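Local structure of sialidase B (Streptococcus pneumoniae serotype 4, 4XJW) at residues N61-I66 against E77-Q82; S53-G58 against A152-G157; E30-V35 against L137-I142. The protein cleaves terminal sialic acid residues from oligosaccharides, glycoproteins and glycolipids as a family 33 glycosyl hydrolase, an intramolecular trans-sialidase of pneumococcus. The protein carries 1 engineered substitution. All coordinates share one frame; numbering follows the deposited sequence.

Contact 1: residues N61-I66 against E77-Q82; sequences NNYFSI and EIRDAQ. With PO4 (phosphate ion), chain D.
R79 and Y63 lie side by side and point the same way across two neighbouring antiparallel strands, with E77 reaching the same phenol from the next position on that face. The hydroxyl of Y63 holds two bonds. It donates to the carboxylate of E77, OH to OE2 2.7 Å, approaching from above the carboxylate plane, and it accepts from R79, NH1 to OH 3.2 Å, lying almost exactly in the guanidinium plane. Y63 CG sits between its backbone N and carbonyl carbon (chi1 67°). The end of the side chain comes near 77-82, where OH meets both partners; the ring and the E77 carboxylate stand nearly perpendicular, 87° apart. With an arginine and a carboxylate both bonded to it, the phenol is probably polarised.

The same R79 NH1 also donates to a phosphate ion, probably from the crystallisation liquor, at 2.7 Å from its O2. Over one face of the guanidinium lies the amide of N61, stacked with the planes 22° apart and N61 CG 3.3 Å from R79 NH2. R79 NE is held by N86, while R155 brings a second guanidinium to the same phosphate.

Beyond the Y63-R79 level, N62 carries the contact: its OD1 accepts from A81 N at 2.9 Å, and its ND2 donates to Q82 OE1 at 2.8 Å. On the other face F64 and I78 form a non-hydrogen-bonded pair, I78 CG1 meeting the ring edge in its plane, 3.9 Å from F64 CD1. S65 and E77 exchange both backbone bonds of a regular hydrogen-bonded pair. This is a beta hairpin, strands 63-69 and 74-80, within the antiparallel sheet of the concanavalin-like N-terminal domain.

Contact 2: residues S53-G58 against A152-G157; sequences SNSKAG and AVNREG. With PO4 (phosphate ion), chain D.
S53 and N154 are tied by a direct hydrogen bond and again through water. The direct bond runs from S53 OG to the backbone O of N154, 2.6 Å, and lies in the carbonyl plane on a lone pair. S53 OG sits between its own backbone N and carbonyl carbon (chi1 68°), the position from which it meets N154. One water then donates to S53 OG at 2.8 Å and accepts from N154 N, so the serine oxygen joins the N-H and the C=O of a single residue.

The second direct bond closes the far end. E156 brings its carboxylate up to the loop, and OE2 takes the N-H of G58 on its anti lone pair, at 2.9 Å and almost straight (176°). Another water sits between the two segments, accepting from E156 N at 2.8 Å and lying close to the carbonyl oxygens of N54 and K56.

Van der Waals contacts are few. S55 CB rests 3.2 Å from N154 OD1, while S55 OG turns to D146. S53 CB touches V153 CG1 at 4.1 Å, beside Y63 of the adjoining strand. N54 OD1 accepts from K56 N at 2.9 Å to make an Asx turn within the loop.

The CB of R155 is directed away from the 53-58 loop, and its guanidinium meets the phosphate ion, probably picked up from the crystallisation liquor. NH1 and NH2 donate to two different oxygens of the ion, and NE binds the carbonyl of K60. The whole is a loop-to-strand junction of the lectin-like N-terminal domain: the turn following strand 46-53 is fastened to the two-stranded hairpin 153-155 and 158-160.

Contact 3: residues E30-V35 against L137-I142; sequences ESQTVV and LPISNI
E30 and P138 make the closest apolar meeting here. Their side chains lie side by side and point the same way, the aliphatic part of the glutamate against the proline ring, with CG to CG at 3.6 Å. The E30 backbone joins in, its O resting 3.5 Å from P138 CB. Deeper in, I139 crosses Q32 obliquely and presses its terminal methyl on the glutamine stem, CD1 to Q32 CB 3.7 Å. The side chain of I139 also touches F64 and S112.

The contact belongs to the concanavalin-like N-terminal domain, where the start of strand 32-39, in one antiparallel sheet, is met by the connection between strand 126-132 and strand 147-150, which lies in the other sheet. V34, two residues further along the strand, turns its side chain to the same side as Q32 and packs on I66 and L172.

No direct hydrogen bond crosses between the segments; the polar link is a single water. It donates to E30 O at 2.7 Å and to Q32 OE1 at 2.8 Å, and accepts from the N-H of I139 at 3.1 Å. The glutamine chain is bent at chi2 (77°), folding CD back beside S140. Although OE1 of Q32 comes within 3.7 Å of S140 OG, the two polar ends have other partners: NE2 of Q32 donates to N174 and to the carbonyl of G29, which S140 OG also binds. The 137-142 connection is itself turned by a backbone bond from N141 N to P138 O, 3.0 Å.

Overall arrangement
All three contacts sit in the N-terminal lectin-like domain, far from the catalytic residues and the inhibitor pocket. Contact 1, a local hairpin, is the middle one: its centre lies about 10 Å from that of contact 2 and about 11 Å from that of contact 3, and it touches both. Contacts 2 and 3 stand about 18 Å apart between centres without touching. In chain order come 30-35, 53-58, 61-66, 77-82, 137-142 and 152-157, so the two long-range closures interleave and both span the hairpin. Strands 46-53, 63-69, 74-80 and 147-150 share one antiparallel sheet; strand 32-39 belongs to another, which contact 3 joins to the loop leading into strand 147-150.

Contact 1: residues N61-I66 against E77-Q82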
ATOM      1  N   ASN A  61     -23.870  28.516  12.633  1.00 15.00           N
ATOM      2  CA  ASN A  61     -22.477  28.073  12.675  1.00 19.05           C
ATOM      3  C   ASN A  61     -21.999  27.744  14.081  1.00 15.70           C
ATOM      4  O   ASN A  61     -20.814  27.862  14.396  1.00 16.87           O
ATOM      5  CB  ASN A  61     -21.566  29.113  12.014  1.00 15.91           C
ATOM      6  CG  ASN A  61     -21.882  29.303  10.553  1.00 19.67           C
ATOM      7  OD1 ASN A  61     -22.426  28.405   9.904  1.00 17.23           O
ATOM      8  ND2 ASN A  61     -21.556  30.483  10.022  1.00 19.84           N
ATOM      9  N   ASN A  62     -22.936  27.341  14.934  1.00 13.23           N
ATOM     10  CA  ASN A  62     -22.607  26.905  16.271  1.00 14.87           C
ATOM     11  C   ASN A  62     -23.009  25.451  16.425  1.00 16.65           C
ATOM     12  O   ASN A  62     -24.130  25.154  16.852  1.00 17.32           O
ATOM     13  CB  ASN A  62     -23.348  27.738  17.322  1.00 17.40           C
ATOM     14  CG  ASN A  62     -22.702  29.084  17.576  1.00 17.00           C
ATOM     15  OD1 ASN A  62     -22.108  29.689  16.682  1.00 17.37           O
ATOM     16  ND2 ASN A  62     -22.821  29.565  18.815  1.00 18.04           N
ATOM     17  N   TYR A  63     -22.104  24.539  16.069  1.00 13.22           N
ATOM     18  CA  TYR A  63     -22.397  23.114  16.187  1.00 16.22           C
ATOM     19  C   TYR A  63     -21.162  22.241  16.145  1.00 15.80           C
ATOM     20  O   TYR A  63     -20.096  22.658  15.681  1.00 14.83           O
ATOM     21  CB  TYR A  63     -23.379  22.642  15.108  1.00 15.95           C
ATOM     22  CG  TYR A  63     -22.849  22.687  13.691  1.00 11.82           C
ATOM     23  CD1 TYR A  63     -23.008  23.825  12.913  1.00 16.22           C
ATOM     24  CD2 TYR A  63     -22.213  21.586  13.120  1.00 14.91           C
ATOM     25  CE1 TYR A  63     -22.548  23.873  11.627  1.00 13.33           C
ATOM     26  CE2 TYR A  63     -21.742  21.635  11.813  1.00 14.62           C
ATOM     27  CZ  TYR A  63     -21.916  22.784  11.074  1.00 16.67           C
ATOM     28  OH  TYR A  63     -21.456  22.858   9.779  1.00 17.97           O
ATOM     29  N   PHE A  64     -21.346  21.028  16.654  1.00 13.59           N
ATOM     30  CA  PHE A  64     -20.397  19.938  16.529  1.00 14.49           C
ATOM     31  C   PHE A  64     -21.063  18.846  15.716  1.00 14.18           C
ATOM     32  O   PHE A  64     -22.249  18.559  15.894  1.00 16.66           O
ATOM     33  CB  PHE A  64     -20.045  19.394  17.902  1.00 13.75           C
ATOM     34  CG  PHE A  64     -19.328  18.066  17.862  1.00 13.56           C
ATOM     35  CD1 PHE A  64     -18.029  17.986  17.381  1.00 13.83           C
ATOM     36  CD2 PHE A  64     -19.949  16.907  18.313  1.00 13.90           C
ATOM     37  CE1 PHE A  64     -17.356  16.774  17.351  1.00 13.05           C
ATOM     38  CE2 PHE A  64     -19.285  15.686  18.283  1.00 14.67           C
ATOM     39  CZ  PHE A  64     -17.993  15.622  17.791  1.00 14.72           C
ATOM     40  N   SER A  65     -20.309  18.226  14.823  1.00 12.70           N
ATOM     41  CA  SER A  65     -20.862  17.122  14.059  1.00 13.10           C
ATOM     42  C   SER A  65     -19.802  16.071  13.802  1.00 13.28           C
ATOM     43  O   SER A  65     -18.614  16.396  13.691  1.00 14.17           O
ATOM     44  CB  SER A  65     -21.423  17.616  12.729  1.00 14.12           C
ATOM     45  OG  SER A  65     -20.371  17.950  11.833  1.00 18.84           O
ATOM     46  N   ILE A  66     -20.236  14.812  13.763  1.00 11.45           N
ATOM     47  CA  ILE A  66     -19.440  13.725  13.210  1.00 11.08           C
ATOM     48  C   ILE A  66     -20.088  13.373  11.873  1.00 13.79           C
ATOM     49  O   ILE A  66     -21.260  12.995  11.827  1.00 13.60           O
ATOM     50  CB  ILE A  66     -19.425  12.496  14.136  1.00 10.05           C
ATOM     51  CG1 ILE A  66     -18.749  12.829  15.465  1.00 11.51           C
ATOM     52  CG2 ILE A  66     -18.720  11.329  13.453  1.00 13.65           C
ATOM     53  CD1 ILE A  66     -19.006  11.783  16.573  1.00 13.16           C
ATOM     54  N   GLU A  77     -16.789  18.453  12.531  1.00 13.82           N
ATOM     55  CA  GLU A  77     -16.801  19.902  12.526  1.00 14.27           C
ATOM     56  C   GLU A  77     -16.983  20.358  13.970  1.00 12.38           C
ATOM     57  O   GLU A  77     -17.742  19.745  14.726  1.00 14.21           O
ATOM     58  CB  GLU A  77     -17.970  20.410  11.705  1.00 14.73           C
ATOM     59  CG  GLU A  77     -17.902  20.124  10.239  1.00 15.76           C
ATOM     60  CD  GLU A  77     -18.747  21.109   9.479  1.00 19.64           C
ATOM     61  OE1 GLU A  77     -18.283  22.254   9.277  1.00 20.63           O
ATOM     62  OE2 GLU A  77     -19.885  20.752   9.126  1.00 20.69           O
ATOM     63  N   ILE A  78     -16.267  21.412  14.356  1.00 13.33           N
ATOM     64  CA  ILE A  78     -16.422  21.996  15.686  1.00 11.52           C
ATOM     65  C   ILE A  78     -16.436  23.504  15.511  1.00 18.03           C
ATOM     66  O   ILE A  78     -15.412  24.107  15.174  1.00 17.21           O
ATOM     67  CB  ILE A  78     -15.306  21.546  16.660  1.00 14.84           C
ATOM     68  CG1 ILE A  78     -14.900  20.098  16.397  1.00 16.74           C
ATOM     69  CG2 ILE A  78     -15.761  21.689  18.097  1.00 17.72           C
ATOM     70  CD1 ILE A  78     -13.420  19.849  16.488  1.00 19.37           C
ATOM     71  N   ARG A  79     -17.606  24.115  15.705  1.00 15.88           N
ATOM     72  CA  ARG A  79     -17.803  25.501  15.285  1.00 16.70           C
ATOM     73  C   ARG A  79     -18.509  26.337  16.341  1.00 16.04           C
ATOM     74  O   ARG A  79     -19.498  25.898  16.931  1.00 16.13           O
ATOM     75  CB  ARG A  79     -18.620  25.545  13.992  1.00 15.18           C
ATOM     76  CG  ARG A  79     -18.080  24.643  12.893  1.00 19.75           C
ATOM     77  CD  ARG A  79     -18.887  24.770  11.627  1.00 17.50           C
ATOM     78  NE  ARG A  79     -18.737  26.098  11.047  1.00 16.24           N
ATOM     79  CZ  ARG A  79     -19.391  26.539   9.976  1.00 22.13           C
ATOM     80  NH1 ARG A  79     -20.266  25.759   9.349  1.00 20.55           N
ATOM     81  NH2 ARG A  79     -19.169  27.772   9.537  1.00 21.54           N
ATOM     82  N   ASP A  80     -18.006  27.546  16.558  1.00 19.01           N
ATOM     83  CA  ASP A  80     -18.634  28.488  17.481  1.00 16.46           C
ATOM     84  C   ASP A  80     -18.330  29.886  16.958  1.00 16.56           C
ATOM     85  O   ASP A  80     -17.183  30.333  17.000  1.00 18.00           O
ATOM     86  CB  ASP A  80     -18.075  28.308  18.896  1.00 19.91           C
ATOM     87  CG  ASP A  80     -18.789  29.168  19.940  1.00 21.73           C
ATOM     88  OD1 ASP A  80     -18.993  30.374  19.696  1.00 21.79           O
ATOM     89  OD2 ASP A  80     -19.128  28.631  21.016  1.00 22.15           O
ATOM     90  N   ALA A  81     -19.356  30.566  16.455  1.00 18.53           N
ATOM     91  CA  ALA A  81     -19.177  31.856  15.797  1.00 20.64           C
ATOM     92  C   ALA A  81     -18.759  32.944  16.774  1.00 26.25           C
ATOM     93  O   ALA A  81     -18.046  33.874  16.407  1.00 26.97           O
ATOM     94  CB  ALA A  81     -20.441  32.258  15.076  1.00 17.68           C
ATOM     95  N   GLN A  82     -19.218  32.831  18.015  1.00 23.14           N
ATOM     96  CA  GLN A  82     -18.909  33.837  19.026  1.00 25.58           C
ATOM     97  C   GLN A  82     -17.477  33.704  19.540  1.00 29.06           C
ATOM     98  O   GLN A  82     -16.901  34.666  20.046  1.00 28.94           O
ATOM     99  CB  GLN A  82     -19.903  33.769  20.186  1.00 26.74           C
ATOM    100  CG  GLN A  82     -21.280  34.349  19.854  1.00 28.18           C
ATOM    101  CD  GLN A  82     -22.117  33.430  18.977  1.00 25.75           C
ATOM    102  OE1 GLN A  82     -22.388  32.287  19.340  1.00 25.55           O
ATOM    103  NE2 GLN A  82     -22.532  33.927  17.824  1.00 21.78           N
TER
HETATM  104  P   PO4 D 703     -21.855  25.396   6.082  1.00 21.32           P
HETATM  105  O1  PO4 D 703     -23.256  25.231   5.555  1.00 22.09           O
HETATM  106  O2  PO4 D 703     -21.836  26.406   7.213  1.00 20.98           O
HETATM  107  O3  PO4 D 703     -21.392  24.044   6.599  1.00 20.22           O
HETATM  108  O4  PO4 D 703     -20.957  25.853   4.961  1.00 22.95           O
HETATM  109  O   HOH W   1     -20.442  28.621   7.214  1.00 25.78           O
HETATM  110  O   HOH W   2     -21.274  18.469   9.260  1.00 19.12           O

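Contact 2: residues S53-G58 against A152-G157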
ATOM      1  N   SER A  53     -25.945  20.896  18.443  1.00 16.08           N
ATOM      2  CA  SER A  53     -26.005  22.230  17.862  1.00 17.15           C
ATOM      3  C   SER A  53     -26.788  23.246  18.669  1.00 17.54           C
ATOM      4  O   SER A  53     -27.685  22.899  19.427  1.00 17.85           O
ATOM      5  CB  SER A  53     -26.628  22.162  16.467  1.00 16.63           C
ATOM      6  OG  SER A  53     -27.995  21.802  16.560  1.00 18.56           O
ATOM      7  N   ASN A  54     -26.442  24.516  18.475  1.00 17.86           N
ATOM      8  CA  ASN A  54     -27.349  25.606  18.793  1.00 22.10           C
ATOM      9  C   ASN A  54     -28.297  25.692  17.607  1.00 17.60           C
ATOM     10  O   ASN A  54     -27.884  26.038  16.498  1.00 18.62           O
ATOM     11  CB  ASN A  54     -26.581  26.917  18.968  1.00 17.88           C
ATOM     12  CG  ASN A  54     -27.490  28.091  19.324  1.00 19.24           C
ATOM     13  OD1 ASN A  54     -28.685  28.084  19.032  1.00 20.03           O
ATOM     14  ND2 ASN A  54     -26.915  29.108  19.950  1.00 22.95           N
ATOM     15  N   SER A  55     -29.567  25.372  17.834  1.00 20.57           N
ATOM     16  CA  SER A  55     -30.526  25.280  16.740  1.00 17.94           C
ATOM     17  C   SER A  55     -31.275  26.584  16.468  1.00 19.47           C
ATOM     18  O   SER A  55     -32.167  26.617  15.628  1.00 19.63           O
ATOM     19  CB  SER A  55     -31.545  24.181  17.020  1.00 23.02           C
ATOM     20  OG  SER A  55     -32.360  24.521  18.125  1.00 25.35           O
ATOM     21  N   LYS A  56     -30.916  27.652  17.171  1.00 19.81           N
ATOM     22  CA  LYS A  56     -31.661  28.908  17.063  1.00 23.97           C
ATOM     23  C   LYS A  56     -31.322  29.704  15.810  1.00 23.13           C
ATOM     24  O   LYS A  56     -30.208  29.625  15.286  1.00 21.36           O
ATOM     25  CB  LYS A  56     -31.440  29.767  18.306  1.00 20.03           C
ATOM     26  CG  LYS A  56     -31.976  29.127  19.575  1.00 27.90           C
ATOM     27  CD  LYS A  56     -31.809  30.050  20.761  1.00 35.85           C
ATOM     28  CE  LYS A  56     -32.483  29.481  21.999  1.00 41.64           C
ATOM     29  NZ  LYS A  56     -32.785  30.551  22.996  1.00 38.07           N
ATOM     30  N   ALA A  57     -32.293  30.481  15.333  1.00 23.19           N
ATOM     31  CA  ALA A  57     -32.057  31.385  14.214  1.00 20.39           C
ATOM     32  C   ALA A  57     -30.892  32.300  14.567  1.00 17.20           C
ATOM     33  O   ALA A  57     -30.800  32.772  15.698  1.00 20.84           O
ATOM     34  CB  ALA A  57     -33.306  32.201  13.921  1.00 25.59           C
ATOM     35  N   GLY A  58     -29.995  32.525  13.612  1.00 16.97           N
ATOM     36  CA  GLY A  58     -28.842  33.381  13.840  1.00 19.11           C
ATOM     37  C   GLY A  58     -27.601  32.659  14.342  1.00 20.87           C
ATOM     38  O   GLY A  58     -26.537  33.269  14.463  1.00 18.86           O
ATOM     39  N   ALA A 152     -28.496  13.730  11.423  1.00 15.03           N
ATOM     40  CA  ALA A 152     -28.616  15.089  10.897  1.00 19.43           C
ATOM     41  C   ALA A 152     -27.972  16.083  11.856  1.00 16.68           C
ATOM     42  O   ALA A 152     -27.608  15.717  12.976  1.00 16.72           O
ATOM     43  CB  ALA A 152     -30.083  15.464  10.689  1.00 20.20           C
ATOM     44  N   VAL A 153     -27.846  17.338  11.414  1.00 19.71           N
ATOM     45  CA  VAL A 153     -27.508  18.450  12.306  1.00 15.81           C
ATOM     46  C   VAL A 153     -28.643  19.467  12.229  1.00 18.80           C
ATOM     47  O   VAL A 153     -29.072  19.840  11.131  1.00 17.81           O
ATOM     48  CB  VAL A 153     -26.176  19.143  11.910  1.00 18.97           C
ATOM     49  CG1 VAL A 153     -25.858  20.282  12.859  1.00 20.37           C
ATOM     50  CG2 VAL A 153     -25.030  18.144  11.908  1.00 19.68           C
ATOM     51  N   ASN A 154     -29.144  19.897  13.384  1.00 17.29           N
ATOM     52  CA  ASN A 154     -30.226  20.879  13.417  1.00 19.96           C
ATOM     53  C   ASN A 154     -29.665  22.297  13.417  1.00 15.83           C
ATOM     54  O   ASN A 154     -29.073  22.737  14.402  1.00 20.35           O
ATOM     55  CB  ASN A 154     -31.117  20.641  14.644  1.00 18.67           C
ATOM     56  CG  ASN A 154     -32.345  21.538  14.668  1.00 21.32           C
ATOM     57  OD1 ASN A 154     -32.283  22.701  14.290  1.00 20.84           O
ATOM     58  ND2 ASN A 154     -33.468  20.994  15.113  1.00 26.40           N
ATOM     59  N   ARG A 155     -29.869  23.007  12.312  1.00 19.32           N
ATOM     60  CA  ARG A 155     -29.393  24.384  12.179  1.00 18.17           C
ATOM     61  C   ARG A 155     -30.573  25.297  11.861  1.00 19.43           C
ATOM     62  O   ARG A 155     -31.294  25.067  10.893  1.00 18.27           O
ATOM     63  CB  ARG A 155     -28.323  24.471  11.085  1.00 21.78           C
ATOM     64  CG  ARG A 155     -27.201  23.440  11.241  1.00 16.38           C
ATOM     65  CD  ARG A 155     -26.284  23.432  10.020  1.00 19.10           C
ATOM     66  NE  ARG A 155     -25.428  24.620   9.952  1.00 15.30           N
ATOM     67  CZ  ARG A 155     -24.785  25.021   8.863  1.00 17.85           C
ATOM     68  NH1 ARG A 155     -24.903  24.347   7.728  1.00 20.16           N
ATOM     69  NH2 ARG A 155     -24.018  26.105   8.903  1.00 17.92           N
ATOM     70  N   GLU A 156     -30.773  26.316  12.698  1.00 21.10           N
ATOM     71  CA  GLU A 156     -31.915  27.226  12.572  1.00 22.45           C
ATOM     72  C   GLU A 156     -33.249  26.472  12.496  1.00 24.01           C
ATOM     73  O   GLU A 156     -34.167  26.864  11.771  1.00 25.83           O
ATOM     74  CB  GLU A 156     -31.731  28.182  11.386  1.00 21.92           C
ATOM     75  CG  GLU A 156     -30.429  28.982  11.461  1.00 19.16           C
ATOM     76  CD  GLU A 156     -30.405  30.171  10.518  1.00 26.41           C
ATOM     77  OE1 GLU A 156     -30.584  29.967   9.299  1.00 31.95           O
ATOM     78  OE2 GLU A 156     -30.207  31.309  11.001  1.00 26.10           O
ATOM     79  N   GLY A 157     -33.340  25.380  13.250  1.00 26.37           N
ATOM     80  CA  GLY A 157     -34.568  24.606  13.319  1.00 24.01           C
ATOM     81  C   GLY A 157     -34.812  23.692  12.133  1.00 28.14           C
ATOM     82  O   GLY A 157     -35.896  23.119  12.004  1.00 28.53           O
TER
HETATM   83  P   PO4 D 703     -21.855  25.396   6.082  1.00 21.32           P
HETATM   84  O1  PO4 D 703     -23.256  25.231   5.555  1.00 22.09           O
HETATM   85  O2  PO4 D 703     -21.836  26.406   7.213  1.00 20.98           O
HETATM   86  O3  PO4 D 703     -21.392  24.044   6.599  1.00 20.22           O
HETATM   87  O4  PO4 D 703     -20.957  25.853   4.961  1.00 22.95           O
HETATM   88  O   HOH W   3     -28.000  19.068  15.807  1.00 17.54           O
HETATM   89  O   HOH W   4     -28.957  27.461  14.439  1.00 18.93           O

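Contact 3: residues E30-V35 against L137-I142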
ATOM      1  N   GLU A  30     -15.192  19.690  29.997  1.00 18.96           N
ATOM      2  CA  GLU A  30     -14.717  20.094  28.681  1.00 17.91           C
ATOM      3  C   GLU A  30     -14.175  18.954  27.827  1.00 19.61           C
ATOM      4  O   GLU A  30     -13.777  19.175  26.676  1.00 20.65           O
ATOM      5  CB  GLU A  30     -13.663  21.188  28.823  1.00 22.65           C
ATOM      6  CG  GLU A  30     -14.209  22.500  29.368  1.00 26.88           C
ATOM      7  CD  GLU A  30     -13.103  23.475  29.697  1.00 32.74           C
ATOM      8  OE1 GLU A  30     -12.013  23.005  30.083  1.00 42.60           O
ATOM      9  OE2 GLU A  30     -13.320  24.696  29.559  1.00 40.06           O
ATOM     10  N   SER A  31     -14.162  17.749  28.379  1.00 19.11           N
ATOM     11  CA  SER A  31     -13.673  16.588  27.647  1.00 16.55           C
ATOM     12  C   SER A  31     -14.768  15.552  27.448  1.00 17.26           C
ATOM     13  O   SER A  31     -15.500  15.220  28.383  1.00 18.11           O
ATOM     14  CB  SER A  31     -12.463  15.976  28.358  1.00 18.81           C
ATOM     15  OG  SER A  31     -11.380  16.882  28.367  1.00 19.17           O
ATOM     16  N   GLN A  32     -14.864  15.024  26.232  1.00 16.35           N
ATOM     17  CA  GLN A  32     -15.889  14.036  25.909  1.00 15.12           C
ATOM     18  C   GLN A  32     -15.342  12.961  24.984  1.00 15.61           C
ATOM     19  O   GLN A  32     -14.404  13.194  24.222  1.00 17.41           O
ATOM     20  CB  GLN A  32     -17.110  14.695  25.252  1.00 13.95           C
ATOM     21  CG  GLN A  32     -18.168  15.230  26.225  1.00 15.92           C
ATOM     22  CD  GLN A  32     -17.781  16.550  26.873  1.00 20.19           C
ATOM     23  OE1 GLN A  32     -17.073  17.366  26.279  1.00 15.72           O
ATOM     24  NE2 GLN A  32     -18.255  16.769  28.101  1.00 17.54           N
ATOM     25  N   THR A  33     -15.941  11.782  25.060  1.00 14.91           N
ATOM     26  CA  THR A  33     -15.642  10.712  24.125  1.00 13.35           C
ATOM     27  C   THR A  33     -16.958  10.203  23.584  1.00 17.03           C
ATOM     28  O   THR A  33     -17.894   9.967  24.349  1.00 16.61           O
ATOM     29  CB  THR A  33     -14.881   9.575  24.817  1.00 13.80           C
ATOM     30  OG1 THR A  33     -13.607  10.068  25.236  1.00 16.48           O
ATOM     31  CG2 THR A  33     -14.674   8.403  23.873  1.00 17.09           C
ATOM     32  N   VAL A  34     -17.033  10.053  22.264  1.00 14.60           N
ATOM     33  CA  VAL A  34     -18.204   9.472  21.617  1.00 15.00           C
ATOM     34  C   VAL A  34     -17.810   8.106  21.064  1.00 17.80           C
ATOM     35  O   VAL A  34     -16.810   7.987  20.360  1.00 14.65           O
ATOM     36  CB  VAL A  34     -18.722  10.366  20.473  1.00 12.09           C
ATOM     37  CG1 VAL A  34     -19.927   9.713  19.809  1.00 14.38           C
ATOM     38  CG2 VAL A  34     -19.079  11.748  20.991  1.00 18.99           C
ATOM     39  N   VAL A  35     -18.573   7.069  21.407  1.00 13.16           N
ATOM     40  CA  VAL A  35     -18.374   5.757  20.809  1.00 12.86           C
ATOM     41  C   VAL A  35     -19.617   5.392  20.019  1.00 18.17           C
ATOM     42  O   VAL A  35     -20.734   5.426  20.546  1.00 21.51           O
ATOM     43  CB  VAL A  35     -18.088   4.680  21.868  1.00 15.64           C
ATOM     44  CG1 VAL A  35     -17.970   3.320  21.208  1.00 16.93           C
ATOM     45  CG2 VAL A  35     -16.808   4.995  22.613  1.00 16.23           C
ATOM     46  N   LEU A 137     -11.822  24.049  21.699  1.00 17.71           N
ATOM     47  CA  LEU A 137     -13.260  24.236  21.791  1.00 18.68           C
ATOM     48  C   LEU A 137     -13.903  22.947  22.283  1.00 20.26           C
ATOM     49  O   LEU A 137     -14.073  21.997  21.513  1.00 18.17           O
ATOM     50  CB  LEU A 137     -13.851  24.632  20.435  1.00 18.70           C
ATOM     51  CG  LEU A 137     -15.374  24.788  20.349  1.00 18.94           C
ATOM     52  CD1 LEU A 137     -15.897  25.683  21.475  1.00 22.41           C
ATOM     53  CD2 LEU A 137     -15.797  25.325  18.991  1.00 16.58           C
ATOM     54  N   PRO A 138     -14.252  22.904  23.576  1.00 19.33           N
ATOM     55  CA  PRO A 138     -14.984  21.760  24.126  1.00 19.68           C
ATOM     56  C   PRO A 138     -16.315  21.616  23.400  1.00 18.82           C
ATOM     57  O   PRO A 138     -16.981  22.628  23.162  1.00 22.99           O
ATOM     58  CB  PRO A 138     -15.216  22.170  25.582  1.00 18.92           C
ATOM     59  CG  PRO A 138     -14.147  23.184  25.877  1.00 20.35           C
ATOM     60  CD  PRO A 138     -13.962  23.932  24.596  1.00 19.61           C
ATOM     61  N   ILE A 139     -16.698  20.399  23.030  1.00 19.22           N
ATOM     62  CA  ILE A 139     -17.938  20.224  22.283  1.00 20.70           C
ATOM     63  C   ILE A 139     -19.146  20.592  23.146  1.00 22.96           C
ATOM     64  O   ILE A 139     -20.189  20.985  22.632  1.00 31.00           O
ATOM     65  CB  ILE A 139     -18.099  18.795  21.688  1.00 22.02           C
ATOM     66  CG1 ILE A 139     -18.225  17.752  22.797  1.00 20.47           C
ATOM     67  CG2 ILE A 139     -16.945  18.457  20.761  1.00 18.53           C
ATOM     68  CD1 ILE A 139     -18.521  16.345  22.287  1.00 25.51           C
ATOM     69  N   SER A 140     -18.982  20.500  24.462  1.00 22.99           N
ATOM     70  CA  SER A 140     -20.040  20.857  25.399  1.00 25.53           C
ATOM     71  C   SER A 140     -20.123  22.361  25.651  1.00 24.35           C
ATOM     72  O   SER A 140     -21.045  22.832  26.317  1.00 27.57           O
ATOM     73  CB  SER A 140     -19.792  20.160  26.731  1.00 27.41           C
ATOM     74  OG  SER A 140     -18.553  20.589  27.270  1.00 28.81           O
ATOM     75  N   ASN A 141     -19.159  23.121  25.146  1.00 23.33           N
ATOM     76  CA  ASN A 141     -19.142  24.547  25.442  1.00 24.76           C
ATOM     77  C   ASN A 141     -19.393  25.419  24.219  1.00 23.75           C
ATOM     78  O   ASN A 141     -19.090  26.615  24.219  1.00 25.35           O
ATOM     79  CB  ASN A 141     -17.844  24.953  26.143  1.00 24.86           C
ATOM     80  CG  ASN A 141     -17.971  26.276  26.885  1.00 36.24           C
ATOM     81  OD1 ASN A 141     -19.007  26.565  27.489  1.00 36.16           O
ATOM     82  ND2 ASN A 141     -16.924  27.088  26.831  1.00 35.93           N
ATOM     83  N   ILE A 142     -19.951  24.827  23.169  1.00 20.18           N
ATOM     84  CA  ILE A 142     -20.387  25.626  22.031  1.00 20.47           C
ATOM     85  C   ILE A 142     -21.560  26.509  22.480  1.00 21.08           C
ATOM     86  O   ILE A 142     -22.523  26.023  23.077  1.00 18.26           O
ATOM     87  CB  ILE A 142     -20.749  24.748  20.819  1.00 21.63           C
ATOM     88  CG1 ILE A 142     -19.489  24.074  20.269  1.00 22.10           C
ATOM     89  CG2 ILE A 142     -21.428  25.562  19.738  1.00 20.84           C
ATOM     90  CD1 ILE A 142     -19.762  22.877  19.378  1.00 22.36           C
TER
HETATM   91  O   HOH W   5     -15.077  18.270  24.506  1.00 15.49           O